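Local coordinates for uncharacterized protein (Bacteroides eggerthii, PDB 4L3R) that is of unknown function but belongs to the DUF4847 family of the calycin clan, whose better-known members are beta barrels that often bind small hydrophobic molecules, at residues L130-G135 with K139-T144; Q28-L33 with A108-S113; G97-S102 with G114-F119; M7-F10 with T14-L17; I83-G88 with T92-G97. All coordinates share one frame; numbering follows the deposited sequence. Where two conformers were deposited one is given.

Interaction 1 of 5, residues L130-G135 with K139-T144; sequences LYFKDG and KVMGFT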
# COMPACT_ATOMS: atom_id res chain seq x y z
N LEU B 130 -13.84 -14.54 3.12
CA LEU B 130 -13.56 -14.15 4.50
C LEU B 130 -14.38 -15.01 5.45
O LEU B 130 -15.60 -15.08 5.33
CB LEU B 130 -13.88 -12.67 4.73
CG LEU B 130 -13.20 -11.67 3.81
CD1 LEU B 130 -13.61 -10.24 4.15
CD2 LEU B 130 -11.68 -11.80 3.87
N TYR B 131 -13.70 -15.65 6.41
CA TYR B 131 -14.34 -16.47 7.42
C TYR B 131 -14.59 -15.61 8.63
O TYR B 131 -13.67 -14.92 9.07
CB TYR B 131 -13.45 -17.67 7.79
CG TYR B 131 -13.35 -18.70 6.69
CD1 TYR B 131 -12.60 -18.45 5.54
CD2 TYR B 131 -13.99 -19.93 6.79
CE1 TYR B 131 -12.52 -19.39 4.52
CE2 TYR B 131 -13.91 -20.88 5.78
CZ TYR B 131 -13.17 -20.60 4.64
OH TYR B 131 -13.11 -21.55 3.65
N PHE B 132 -15.83 -15.64 9.17
CA PHE B 132 -16.17 -14.85 10.34
C PHE B 132 -17.00 -15.66 11.31
O PHE B 132 -17.70 -16.58 10.88
CB PHE B 132 -16.91 -13.56 9.93
CG PHE B 132 -18.31 -13.74 9.39
CD1 PHE B 132 -18.52 -14.00 8.04
CD2 PHE B 132 -19.41 -13.61 10.22
CE1 PHE B 132 -19.82 -14.14 7.54
CE2 PHE B 132 -20.71 -13.71 9.71
CZ PHE B 132 -20.90 -13.98 8.37
N LYS B 133 -16.93 -15.32 12.61
CA LYS B 133 -17.71 -16.03 13.62
C LYS B 133 -19.01 -15.28 13.90
O LYS B 133 -19.01 -14.06 14.11
CB LYS B 133 -16.88 -16.30 14.90
CG LYS B 133 -16.57 -15.11 15.81
CD LYS B 133 -17.43 -15.11 17.06
CE LYS B 133 -17.10 -13.96 17.97
NZ LYS B 133 -17.81 -14.06 19.27
N ASP B 134 -20.15 -16.01 13.84
CA ASP B 134 -21.49 -15.49 14.11
C ASP B 134 -22.02 -16.30 15.29
O ASP B 134 -22.66 -17.34 15.11
CB ASP B 134 -22.37 -15.62 12.85
CG ASP B 134 -23.80 -15.15 13.02
OD1 ASP B 134 -24.04 -14.23 13.83
OD2 ASP B 134 -24.69 -15.69 12.32
N GLY B 135 -21.67 -15.86 16.49
CA GLY B 135 -22.01 -16.57 17.72
C GLY B 135 -21.15 -17.81 17.84
O GLY B 135 -19.92 -17.71 17.75
N LYS B 139 -19.31 -18.61 9.49
CA LYS B 139 -19.89 -18.34 8.17
C LYS B 139 -18.82 -17.76 7.27
O LYS B 139 -17.71 -17.49 7.72
CB LYS B 139 -21.09 -17.38 8.30
CG LYS B 139 -22.43 -18.12 8.48
CD LYS B 139 -23.20 -17.66 9.69
CE LYS B 139 -24.52 -18.39 9.79
NZ LYS B 139 -25.20 -18.13 11.08
N VAL B 140 -19.14 -17.62 5.98
CA VAL B 140 -18.19 -17.08 5.01
C VAL B 140 -18.85 -16.02 4.15
O VAL B 140 -19.99 -16.20 3.73
CB VAL B 140 -17.54 -18.17 4.11
CG1 VAL B 140 -16.65 -19.08 4.93
CG2 VAL B 140 -18.58 -18.98 3.34
N MSE B 141 -18.10 -14.94 3.88
CA MSE B 141 -18.50 -13.88 2.96
C MSE B 141 -17.63 -14.02 1.73
O MSE B 141 -16.42 -13.96 1.86
CB MSE B 141 -18.27 -12.49 3.57
CG MSE B 141 -19.33 -12.02 4.52
SE MSE B 141 -18.86 -10.22 5.11
CE MSE B 141 -17.57 -10.76 6.39
N GLY B 142 -18.23 -14.23 0.57
CA GLY B 142 -17.49 -14.37 -0.68
C GLY B 142 -17.52 -13.07 -1.44
O GLY B 142 -18.54 -12.37 -1.44
N PHE B 143 -16.40 -12.72 -2.09
CA PHE B 143 -16.28 -11.51 -2.90
C PHE B 143 -15.66 -11.80 -4.25
O PHE B 143 -14.93 -12.79 -4.40
CB PHE B 143 -15.43 -10.45 -2.19
CG PHE B 143 -15.95 -9.96 -0.86
CD1 PHE B 143 -15.74 -10.69 0.29
CD2 PHE B 143 -16.60 -8.74 -0.76
CE1 PHE B 143 -16.24 -10.25 1.52
CE2 PHE B 143 -17.09 -8.30 0.46
CZ PHE B 143 -16.93 -9.06 1.59
N THR B 144 -15.91 -10.92 -5.23
CA THR B 144 -15.32 -10.99 -6.57
C THR B 144 -14.72 -9.62 -6.93
O THR B 144 -15.24 -8.59 -6.50
CB THR B 144 -16.35 -11.45 -7.61
OG1 THR B 144 -17.47 -10.56 -7.58
CG2 THR B 144 -16.81 -12.88 -7.37
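Leu130 and Phe132 lie across from Met141 and Lys139 as antiparallel hydrogen-bonded pairs, with Tyr131 and Val140 forming the non-hydrogen-bonded pair between them, and the two short strands run at 147° to one another. Four backbone bonds fix this register; among them Met141 N lies 2.9 Å from Leu130 O, and Lys139 N lies 2.9 Å from Phe132 O. On the face of Leu130, Phe132, Lys139 and Met141, the first torsion of Phe132 (chi1 70°) puts CG between the backbone N and the carbonyl carbon, and the ring swings back over the partner strand. There CB of Lys139 sits over one ring face, 3.4 Å from Phe132 CZ. Met141 comes across at about a right angle, its CG 3.7 Å from Phe132 CE1, while its selenium makes an oblique Met-aromatic contact with the same ring. The two segments belong to the hairpin of strands 127-134 and 137-144, set between strands 15-22 and 118-123 in an antiparallel sheet consistent with a calycin barrel; Leu115 of helix 106-116 covers Leu130 and Met141. Further along this face, Leu130 CD1 meets Phe143 CE1 at 3.7 Å. On the other face, CG1 of Val140 makes a CH-pi contact over the Tyr131 ring, 3.5 Å from its centroid and 20° off the normal, and Glu122 takes the Tyr131 hydroxyl. Near the hairpin end, Lys139 NZ forms a 2.8 Å salt bridge with Asp134 OD2, meeting it on the anti side.

Interaction 2 of 5, residues Q28-L33 with A108-S113; sequences QFYQGL and AKVFIS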
# COMPACT_ATOMS: atom_id res chain seq x y z
N GLN B 28 -26.07 -19.47 -2.01
CA GLN B 28 -25.58 -18.09 -2.03
C GLN B 28 -25.74 -17.42 -0.67
O GLN B 28 -24.82 -16.75 -0.22
CB GLN B 28 -26.30 -17.26 -3.10
CG GLN B 28 -25.61 -15.93 -3.40
CD GLN B 28 -26.34 -15.12 -4.44
OE1 GLN B 28 -27.47 -15.41 -4.81
NE2 GLN B 28 -25.71 -14.05 -4.91
N PHE B 29 -26.92 -17.56 -0.05
CA PHE B 29 -27.19 -16.97 1.26
C PHE B 29 -27.67 -18.04 2.23
O PHE B 29 -28.46 -18.91 1.83
CB PHE B 29 -28.22 -15.85 1.15
CG PHE B 29 -27.71 -14.73 0.28
CD1 PHE B 29 -26.66 -13.92 0.71
CD2 PHE B 29 -28.21 -14.53 -1.00
CE1 PHE B 29 -26.16 -12.92 -0.11
CE2 PHE B 29 -27.73 -13.50 -1.80
CZ PHE B 29 -26.69 -12.71 -1.36
N TYR B 30 -27.16 -18.02 3.48
CA TYR B 30 -27.51 -19.04 4.48
C TYR B 30 -29.00 -18.98 4.83
O TYR B 30 -29.65 -17.95 4.63
CB TYR B 30 -26.65 -18.94 5.77
CG TYR B 30 -26.73 -17.63 6.53
CD1 TYR B 30 -27.72 -17.41 7.48
CD2 TYR B 30 -25.74 -16.67 6.39
CE1 TYR B 30 -27.78 -16.22 8.20
CE2 TYR B 30 -25.80 -15.46 7.09
CZ TYR B 30 -26.79 -15.26 8.03
OH TYR B 30 -26.83 -14.10 8.78
N GLN B 31 -29.55 -20.09 5.32
CA GLN B 31 -30.97 -20.19 5.65
C GLN B 31 -31.29 -19.32 6.88
O GLN B 31 -30.58 -19.39 7.89
CB GLN B 31 -31.34 -21.66 5.91
CG GLN B 31 -32.80 -22.00 5.63
CD GLN B 31 -33.01 -23.50 5.57
OE1 GLN B 31 -32.43 -24.27 6.35
NE2 GLN B 31 -33.80 -23.97 4.61
N GLY B 32 -32.34 -18.50 6.79
CA GLY B 32 -32.76 -17.64 7.88
C GLY B 32 -32.17 -16.24 7.88
O GLY B 32 -32.36 -15.50 8.85
N LEU B 33 -31.48 -15.84 6.79
CA LEU B 33 -30.91 -14.49 6.68
C LEU B 33 -32.07 -13.48 6.61
O LEU B 33 -32.04 -12.46 7.30
CB LEU B 33 -29.99 -14.39 5.46
CG LEU B 33 -28.85 -13.37 5.53
CD1 LEU B 33 -27.86 -13.59 4.40
CD2 LEU B 33 -29.37 -11.95 5.51
N ALA B 108 -27.45 -5.92 4.73
CA ALA B 108 -26.50 -4.86 5.11
C ALA B 108 -26.07 -5.00 6.58
O ALA B 108 -24.90 -4.79 6.89
CB ALA B 108 -27.11 -3.49 4.86
N LYS B 109 -27.00 -5.38 7.48
CA LYS B 109 -26.67 -5.59 8.90
C LYS B 109 -25.70 -6.76 9.06
O LYS B 109 -24.74 -6.66 9.83
CB LYS B 109 -27.94 -5.86 9.73
CG LYS B 109 -28.82 -4.65 9.98
CD LYS B 109 -30.10 -5.08 10.70
CE LYS B 109 -31.01 -3.94 11.03
NZ LYS B 109 -32.23 -4.39 11.76
N VAL B 110 -25.96 -7.87 8.34
CA VAL B 110 -25.12 -9.07 8.37
C VAL B 110 -23.72 -8.76 7.79
O VAL B 110 -22.72 -9.20 8.34
CB VAL B 110 -25.82 -10.23 7.62
CG1 VAL B 110 -24.85 -11.37 7.30
CG2 VAL B 110 -27.01 -10.76 8.42
N PHE B 111 -23.67 -8.01 6.68
CA PHE B 111 -22.42 -7.62 6.02
C PHE B 111 -21.51 -6.82 6.97
O PHE B 111 -20.34 -7.17 7.14
CB PHE B 111 -22.74 -6.80 4.77
CG PHE B 111 -21.55 -6.29 3.98
CD1 PHE B 111 -20.91 -7.11 3.07
CD2 PHE B 111 -21.15 -4.97 4.08
CE1 PHE B 111 -19.86 -6.63 2.30
CE2 PHE B 111 -20.08 -4.49 3.32
CZ PHE B 111 -19.45 -5.32 2.42
N ILE B 112 -22.05 -5.77 7.60
CA ILE B 112 -21.29 -4.88 8.49
C ILE B 112 -20.83 -5.64 9.75
O ILE B 112 -19.66 -5.53 10.11
CB ILE B 112 -22.11 -3.61 8.86
CG1 ILE B 112 -22.32 -2.71 7.60
CG2 ILE B 112 -21.45 -2.80 9.99
CD1 ILE B 112 -21.08 -1.94 7.07
N SER B 113 -21.73 -6.39 10.41
CA SER B 113 -21.36 -7.16 11.61
C SER B 113 -20.32 -8.23 11.31
O SER B 113 -19.40 -8.43 12.10
CB SER B 113 -22.58 -7.84 12.24
OG SER B 113 -23.35 -6.90 12.96
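Tyr30 and Leu33 hold Val110 from the two ends of a type II beta turn, a tight reversal in the connection between strand 15-22 and helix 37-48 that here rests against helix 106-116. The turn owes its shape partly to Gly32, whose positive phi of 92° would push a CB against the carbonyl oxygen before it. On the helical side, backbone bonds four residues apart, such as Ile112 N to Ala108 O at 3.1 Å, keep the segment regular and present Val110 toward the turn. Hydrogen bonds play no part across this small interface, which is joined by van der Waals packing. Within the turn, Leu33 lies over one face of the Tyr30 ring, its CG 3.7 Å above the plane, which probably helps to set the ring's tilt. Beyond these segments, Lys139 of strand 137-144 makes a cation-pi contact with the Tyr30 ring, tying the turn to the sheet as well as to the helix. Apolar neighbours extend the packing, with Ile20 touching both Tyr30 and Val110, and Leu107 touching Leu33. Across the contact, Val110 has CG1 anti to its backbone N (chi1 165°), which spreads its two methyls toward the turn. CG1 lies at the edge of the tyrosine ring, 4.2 Å from Tyr30 CE2. CG2 is shared: it meets Leu33 CD2 at 3.9 Å, and Tyr30 OH presses on it at 3.4 Å.

Interaction 3 of 5, residues G97-S102 with G114-F119; sequences GKAYGS and GLFNVF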
# COMPACT_ATOMS: atom_id res chain seq x y z
N GLY B 97 -12.81 -1.69 14.58
CA GLY B 97 -13.39 -0.36 14.49
C GLY B 97 -14.90 -0.39 14.62
O GLY B 97 -15.46 -1.35 15.14
N LYS B 98 -15.55 0.66 14.13
CA LYS B 98 -17.01 0.76 14.16
C LYS B 98 -17.52 1.39 12.87
O LYS B 98 -16.83 2.23 12.28
CB LYS B 98 -17.51 1.54 15.39
CG LYS B 98 -16.79 2.85 15.65
CD LYS B 98 -17.40 3.60 16.82
CE LYS B 98 -16.58 4.80 17.21
NZ LYS B 98 -17.21 5.58 18.31
N ALA B 99 -18.70 0.97 12.44
CA ALA B 99 -19.30 1.49 11.22
C ALA B 99 -19.92 2.87 11.47
O ALA B 99 -20.36 3.17 12.58
CB ALA B 99 -20.37 0.54 10.70
N TYR B 100 -19.95 3.71 10.43
CA TYR B 100 -20.58 5.03 10.49
C TYR B 100 -21.93 4.89 9.81
O TYR B 100 -21.98 4.44 8.66
CB TYR B 100 -19.72 6.08 9.80
CG TYR B 100 -20.36 7.45 9.82
CD1 TYR B 100 -20.36 8.23 10.97
CD2 TYR B 100 -20.97 7.97 8.69
CE1 TYR B 100 -20.95 9.49 10.99
CE2 TYR B 100 -21.55 9.23 8.70
CZ TYR B 100 -21.56 9.98 9.86
OH TYR B 100 -22.15 11.22 9.86
N GLY B 101 -23.01 5.21 10.51
CA GLY B 101 -24.36 5.10 9.99
C GLY B 101 -25.00 3.80 10.41
O GLY B 101 -24.32 2.85 10.80
N SER B 102 -26.33 3.76 10.34
CA SER B 102 -27.14 2.61 10.75
C SER B 102 -27.76 1.93 9.53
O SER B 102 -28.05 2.60 8.54
CB SER B 102 -28.23 3.08 11.70
OG SER B 102 -28.83 2.01 12.41
N GLY B 114 -20.50 -8.93 10.20
CA GLY B 114 -19.61 -10.01 9.78
C GLY B 114 -18.20 -9.55 9.51
O GLY B 114 -17.25 -10.28 9.83
N LEU B 115 -18.02 -8.35 8.94
CA LEU B 115 -16.68 -7.83 8.63
C LEU B 115 -15.86 -7.59 9.89
O LEU B 115 -14.68 -7.92 9.88
CB LEU B 115 -16.75 -6.55 7.79
CG LEU B 115 -17.07 -6.80 6.31
CD1 LEU B 115 -17.53 -5.52 5.65
CD2 LEU B 115 -15.85 -7.37 5.56
N PHE B 116 -16.47 -7.12 10.98
CA PHE B 116 -15.72 -6.91 12.22
C PHE B 116 -15.44 -8.22 12.97
O PHE B 116 -14.66 -8.20 13.92
CB PHE B 116 -16.45 -5.92 13.14
CG PHE B 116 -16.46 -4.50 12.59
CD1 PHE B 116 -15.27 -3.79 12.44
CD2 PHE B 116 -17.66 -3.87 12.29
CE1 PHE B 116 -15.28 -2.49 11.94
CE2 PHE B 116 -17.67 -2.56 11.80
CZ PHE B 116 -16.48 -1.88 11.62
N ASN B 117 -16.08 -9.35 12.57
CA ASN B 117 -15.88 -10.66 13.18
C ASN B 117 -15.04 -11.59 12.30
O ASN B 117 -14.98 -12.78 12.60
CB ASN B 117 -17.25 -11.31 13.49
CG ASN B 117 -18.03 -10.62 14.57
OD1 ASN B 117 -17.48 -10.18 15.58
ND2 ASN B 117 -19.35 -10.58 14.44
N VAL B 118 -14.37 -11.08 11.24
CA VAL B 118 -13.51 -11.95 10.42
C VAL B 118 -12.32 -12.43 11.26
O VAL B 118 -11.87 -11.71 12.14
CB VAL B 118 -13.00 -11.32 9.09
CG1 VAL B 118 -14.16 -10.99 8.16
CG2 VAL B 118 -12.10 -10.09 9.32
N PHE B 119 -11.86 -13.67 11.02
CA PHE B 119 -10.69 -14.23 11.72
C PHE B 119 -9.67 -14.86 10.75
O PHE B 119 -8.49 -14.88 11.08
CB PHE B 119 -11.12 -15.23 12.80
CG PHE B 119 -11.84 -16.46 12.31
CD1 PHE B 119 -13.22 -16.46 12.14
CD2 PHE B 119 -11.17 -17.66 12.16
CE1 PHE B 119 -13.89 -17.61 11.73
CE2 PHE B 119 -11.84 -18.82 11.78
CZ PHE B 119 -13.19 -18.78 11.56
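Gly97 begins the contact by laying its carbonyl group over one face of the Phe116 ring, with its oxygen 3.4 Å above the ring plane and displaced toward the rim. The nearest ring atom to that oxygen is Phe116 CE1, likewise at 3.4 Å. The glycine's extended backbone (phi 144°) is one where a CB would collide with the carbonyl oxygen before it; its bare main chain meets the ring. At Lys98 the backbone continues past the far end of the ring, its carbonyl carbon 3.7 Å from Phe116 CZ, while its CB points away from the helix. Ala99 follows with its N 3.7 Å from Phe116 CZ, and its CB adds an apolar touch 4.3 Å from Phe116 CE2. The ring reaches the loop because CG of Phe116 stands anti to its carbonyl carbon (chi1 -69°), on a residue at the helix's C-terminal end whose CB already points toward the loop. Replacing Phe116 with an alanine would probably leave the Gly97 carbonyl without the ring face beneath it and the Lys98-Ala99 backbone without its neighbour. Here the link from strand 92-96 to helix 106-116 folds back on that helix's last turn, just before strand 118-123 begins. Ile95 of strand 92-96 and Ile79 of strand 78-87 also touch Phe116, so the ring fills the space between the loop, the helix end and the sheet.

Interaction 4 of 5, residues M7-F10 with T14-L17; sequences MEIF and TWKL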
# COMPACT_ATOMS: atom_id res chain seq x y z
N MSE B 7 -0.55 -8.67 -1.07
CA MSE B 7 -0.62 -7.37 -1.75
C MSE B 7 -1.45 -7.46 -3.03
O MSE B 7 -1.83 -6.41 -3.54
CB MSE B 7 0.77 -6.77 -1.99
CG MSE B 7 1.07 -5.58 -1.06
SE MSE B 7 0.63 -5.83 0.86
CE MSE B 7 1.71 -7.39 1.10
N GLU B 8 -1.83 -8.66 -3.50
CA GLU B 8 -2.74 -8.78 -4.64
C GLU B 8 -4.18 -8.41 -4.20
O GLU B 8 -4.99 -8.04 -5.04
CB GLU B 8 -2.69 -10.19 -5.25
CG GLU B 8 -3.42 -10.36 -6.58
CD GLU B 8 -3.10 -9.35 -7.67
OE1 GLU B 8 -1.92 -8.96 -7.80
OE2 GLU B 8 -4.04 -8.93 -8.40
N ILE B 9 -4.46 -8.44 -2.88
CA ILE B 9 -5.76 -8.05 -2.32
C ILE B 9 -5.90 -6.50 -2.36
O ILE B 9 -7.02 -6.00 -2.51
CB ILE B 9 -5.92 -8.64 -0.88
CG1 ILE B 9 -5.87 -10.19 -0.90
CG2 ILE B 9 -7.21 -8.19 -0.23
CD1 ILE B 9 -5.61 -10.83 0.46
N PHE B 10 -4.78 -5.77 -2.24
CA PHE B 10 -4.72 -4.29 -2.30
C PHE B 10 -4.51 -3.73 -3.72
O PHE B 10 -4.64 -2.52 -3.92
CB PHE B 10 -3.53 -3.78 -1.46
CG PHE B 10 -3.70 -3.88 0.04
CD1 PHE B 10 -3.53 -5.08 0.70
CD2 PHE B 10 -3.94 -2.74 0.80
CE1 PHE B 10 -3.67 -5.17 2.08
CE2 PHE B 10 -4.06 -2.82 2.18
CZ PHE B 10 -3.94 -4.03 2.81
N THR B 14 -11.72 -3.30 -6.26
CA THR B 14 -12.83 -3.20 -5.34
C THR B 14 -13.45 -4.59 -5.27
O THR B 14 -13.82 -5.15 -6.30
CB THR B 14 -13.80 -2.12 -5.81
OG1 THR B 14 -13.10 -0.87 -5.82
CG2 THR B 14 -15.04 -2.02 -4.92
N TRP B 15 -13.54 -5.14 -4.06
CA TRP B 15 -14.13 -6.46 -3.82
C TRP B 15 -15.63 -6.28 -3.70
O TRP B 15 -16.08 -5.48 -2.88
CB TRP B 15 -13.55 -7.09 -2.56
CG TRP B 15 -12.12 -7.48 -2.73
CD1 TRP B 15 -11.03 -6.76 -2.36
CD2 TRP B 15 -11.63 -8.60 -3.47
NE1 TRP B 15 -9.88 -7.41 -2.74
CE2 TRP B 15 -10.22 -8.54 -3.44
CE3 TRP B 15 -12.25 -9.68 -4.12
CZ2 TRP B 15 -9.42 -9.53 -4.03
CZ3 TRP B 15 -11.46 -10.64 -4.72
CH2 TRP B 15 -10.06 -10.57 -4.66
N LYS B 16 -16.41 -6.98 -4.54
CA LYS B 16 -17.87 -6.90 -4.56
C LYS B 16 -18.44 -8.16 -3.92
O LYS B 16 -18.07 -9.26 -4.33
CB LYS B 16 -18.37 -6.73 -6.01
CG LYS B 16 -19.89 -6.77 -6.20
CD LYS B 16 -20.62 -5.57 -5.61
CE LYS B 16 -22.11 -5.76 -5.74
NZ LYS B 16 -22.84 -4.47 -5.74
N LEU B 17 -19.34 -8.00 -2.93
CA LEU B 17 -19.97 -9.14 -2.27
C LEU B 17 -20.75 -10.00 -3.25
O LEU B 17 -21.54 -9.47 -4.03
CB LEU B 17 -20.92 -8.64 -1.17
CG LEU B 17 -21.58 -9.72 -0.31
CD1 LEU B 17 -20.58 -10.29 0.69
CD2 LEU B 17 -22.82 -9.17 0.37
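Trp15 reaches Ile9 through two torsions: chi1 of -69° sets CG anti to the carbonyl carbon, and chi2 of 97° turns the indole so that its N-H edge faces the helix. In Ile9, CG2 stands anti to the backbone N and beside the carbonyl carbon, which places this methyl next to the same stretch of indole that the carbonyl oxygen meets. The result is one hydrogen bond from side chain to backbone, Trp15 NE1 to Ile9 O at 3.2 Å. It is nearly straight, 164° at the hydrogen; the oxygen lies close to the ring plane, and the donor comes in the carbonyl plane on a lone pair. The bond satisfies the polar atom of a buried indole and helps to fix the turn of its ring. Alongside it, Ile9 CG2 lies 3.7 Å from Trp15 NE1 and 4.4 Å from Trp15 CE2, the two side chains crossing at about a right angle. Beyond the two segments, Leu55, Phe143 and Ala145 touch the indole, while Phe57 touches Ile9. Glu8 forms a salt bridge with Lys13 in the short link between helix and strand. The same helix reaches the dimer interface, where Met7 and Phe10 pack on Cys59 and Val66 of the second subunit. A short N-terminal helix followed by a buried tryptophan near the start of the first strand recalls the lipocalins of the calycin clan, where such a tryptophan packs at one end of the barrel; the position here is consistent with that, though the kinship is inferred from the clan.

Interaction 5 of 5, residues I83-G88 with T92-G97; sequences ILKIDG and TISISG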
# COMPACT_ATOMS: atom_id res chain seq x y z
N ILE B 83 -8.85 -0.56 11.37
CA ILE B 83 -7.52 -1.10 11.67
C ILE B 83 -7.47 -2.54 11.18
O ILE B 83 -8.32 -3.34 11.55
CB ILE B 83 -7.17 -0.97 13.17
CG1 ILE B 83 -7.13 0.51 13.61
CG2 ILE B 83 -5.82 -1.66 13.47
CD1 ILE B 83 -7.40 0.71 15.11
N LEU B 84 -6.47 -2.87 10.34
CA LEU B 84 -6.32 -4.18 9.74
C LEU B 84 -5.08 -4.91 10.25
O LEU B 84 -4.00 -4.34 10.31
CB LEU B 84 -6.23 -4.03 8.21
CG LEU B 84 -5.94 -5.30 7.40
CD1 LEU B 84 -7.09 -6.28 7.46
CD2 LEU B 84 -5.58 -4.95 5.97
N LYS B 85 -5.26 -6.20 10.57
CA LYS B 85 -4.20 -7.16 10.89
C LYS B 85 -4.37 -8.25 9.85
O LYS B 85 -5.50 -8.71 9.66
CB LYS B 85 -4.30 -7.70 12.33
CG LYS B 85 -4.32 -6.63 13.42
CD LYS B 85 -2.94 -6.26 13.92
CE LYS B 85 -2.36 -7.29 14.86
NZ LYS B 85 -1.29 -6.71 15.71
N ILE B 86 -3.32 -8.59 9.10
CA ILE B 86 -3.43 -9.62 8.06
C ILE B 86 -2.09 -10.33 7.95
O ILE B 86 -1.06 -9.67 7.96
CB ILE B 86 -3.90 -9.03 6.70
CG1 ILE B 86 -4.26 -10.16 5.71
CG2 ILE B 86 -2.87 -8.07 6.10
CD1 ILE B 86 -4.98 -9.69 4.51
N ASP B 87 -2.10 -11.67 7.88
CA ASP B 87 -0.87 -12.46 7.77
C ASP B 87 -0.98 -13.40 6.58
O ASP B 87 -1.83 -14.29 6.58
CB ASP B 87 -0.62 -13.24 9.07
CG ASP B 87 0.70 -13.99 9.12
OD1 ASP B 87 1.58 -13.73 8.27
OD2 ASP B 87 0.84 -14.87 9.99
N GLY B 88 -0.12 -13.21 5.59
CA GLY B 88 -0.08 -14.04 4.38
C GLY B 88 0.37 -15.47 4.59
O GLY B 88 0.03 -16.33 3.77
N THR B 92 -4.49 -15.36 8.24
CA THR B 92 -5.35 -14.82 9.28
C THR B 92 -5.68 -13.37 8.92
O THR B 92 -4.97 -12.75 8.13
CB THR B 92 -4.68 -14.92 10.66
OG1 THR B 92 -3.44 -14.22 10.63
CG2 THR B 92 -4.45 -16.37 11.09
N ILE B 93 -6.77 -12.85 9.48
CA ILE B 93 -7.19 -11.47 9.24
C ILE B 93 -8.05 -11.00 10.40
O ILE B 93 -8.83 -11.78 10.94
CB ILE B 93 -7.92 -11.30 7.87
CG1 ILE B 93 -8.24 -9.81 7.61
CG2 ILE B 93 -9.20 -12.16 7.81
CD1 ILE B 93 -8.71 -9.51 6.25
N SER B 94 -7.92 -9.73 10.76
CA SER B 94 -8.73 -9.12 11.81
C SER B 94 -9.03 -7.66 11.40
O SER B 94 -8.13 -6.96 10.94
CB SER B 94 -8.02 -9.24 13.16
OG SER B 94 -7.97 -8.03 13.91
N ILE B 95 -10.30 -7.24 11.50
CA ILE B 95 -10.77 -5.90 11.16
C ILE B 95 -11.35 -5.31 12.43
O ILE B 95 -12.26 -5.90 12.99
CB ILE B 95 -11.80 -5.93 10.00
CG1 ILE B 95 -11.17 -6.52 8.71
CG2 ILE B 95 -12.40 -4.51 9.74
CD1 ILE B 95 -12.18 -6.90 7.58
N SER B 96 -10.84 -4.16 12.89
CA SER B 96 -11.29 -3.52 14.13
C SER B 96 -11.75 -2.09 13.88
O SER B 96 -11.13 -1.36 13.11
CB SER B 96 -10.16 -3.51 15.15
OG SER B 96 -9.69 -4.82 15.41
N GLY B 97 -12.81 -1.69 14.58
CA GLY B 97 -13.39 -0.36 14.49
C GLY B 97 -14.90 -0.39 14.62
O GLY B 97 -15.46 -1.35 15.14
O HOH W 1 -7.53 -5.11 13.78
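Lys85 and Ser94 make the central hydrogen-bonded pair of two strands that run antiparallel at 177°, with Ile83 and Ser96 forming another such pair nearer the end. The backbone bonds are uneven: Ser94 N reaches Lys85 O at 2.8 Å, whereas Ile83 N to Ser96 O, at 3.0 Å, is bent to 135° at the hydrogen. A water adds to the polar side. It donates to Ile83 O at 3.0 Å and bonds to Ser94 OG at 3.0 Å and to Ser96 OG at 2.7 Å, joining both strands on the face that carries Lys85 and the serines. The two segments form the hairpin of strands 78-87 and 92-96. Strand 92-96 ends the sheet on this side, yet Ile93 also makes a backbone bond with Phe119 of strand 118-123, the outermost strand at the other side, as expected of a closed calycin-type barrel. Apolar packing occupies the opposite face. Ile93 has CG1 anti to its backbone N (chi1 -175°), and its CD1 end lies against two neighbours of the facing strand: Leu84 CD1 lies 3.7 Å from Ile93 CG1, and Ile86 CD1 lies 4.1 Å from Ile93 CD1, this isoleucine pair pointing the same way side by side. Cutting Ile93 back to an alanine is likely to leave a gap beside Leu84 CD1 and Ile86 CD1 and their methyls less firmly packed. Leu84 CD1 also touches Ile95 CG1 at 4.3 Å. At the hairpin's turn end, Ile86 packs on Val66 of the second subunit, and Gly88 N bonds to Asp61 of that chain.

How the interactions relate
The five contacts sample one barrel-like fold from several sides. Interactions 1 and 5 are hairpins of the same sheet, their centres about 14 Å apart, and interaction 3 lies between them in structure: Tyr131 O is 2.9 Å from Phe119 N, and Phe119 O is 3.1 Å from Ile93 N, probable hydrogen bonds both. Interactions 3 and 5 share Gly97. Interactions 2 and 3 both use helix 106-116, meeting where Ile112 CG2 lies 3.6 Å from Ala99 CB. Interaction 4, with its centre about 20 Å from that of interaction 2, joins interaction 1 through Thr144 O and Lys16 N, 2.8 Å apart. Interactions 4 and 5 also both touch the second subunit.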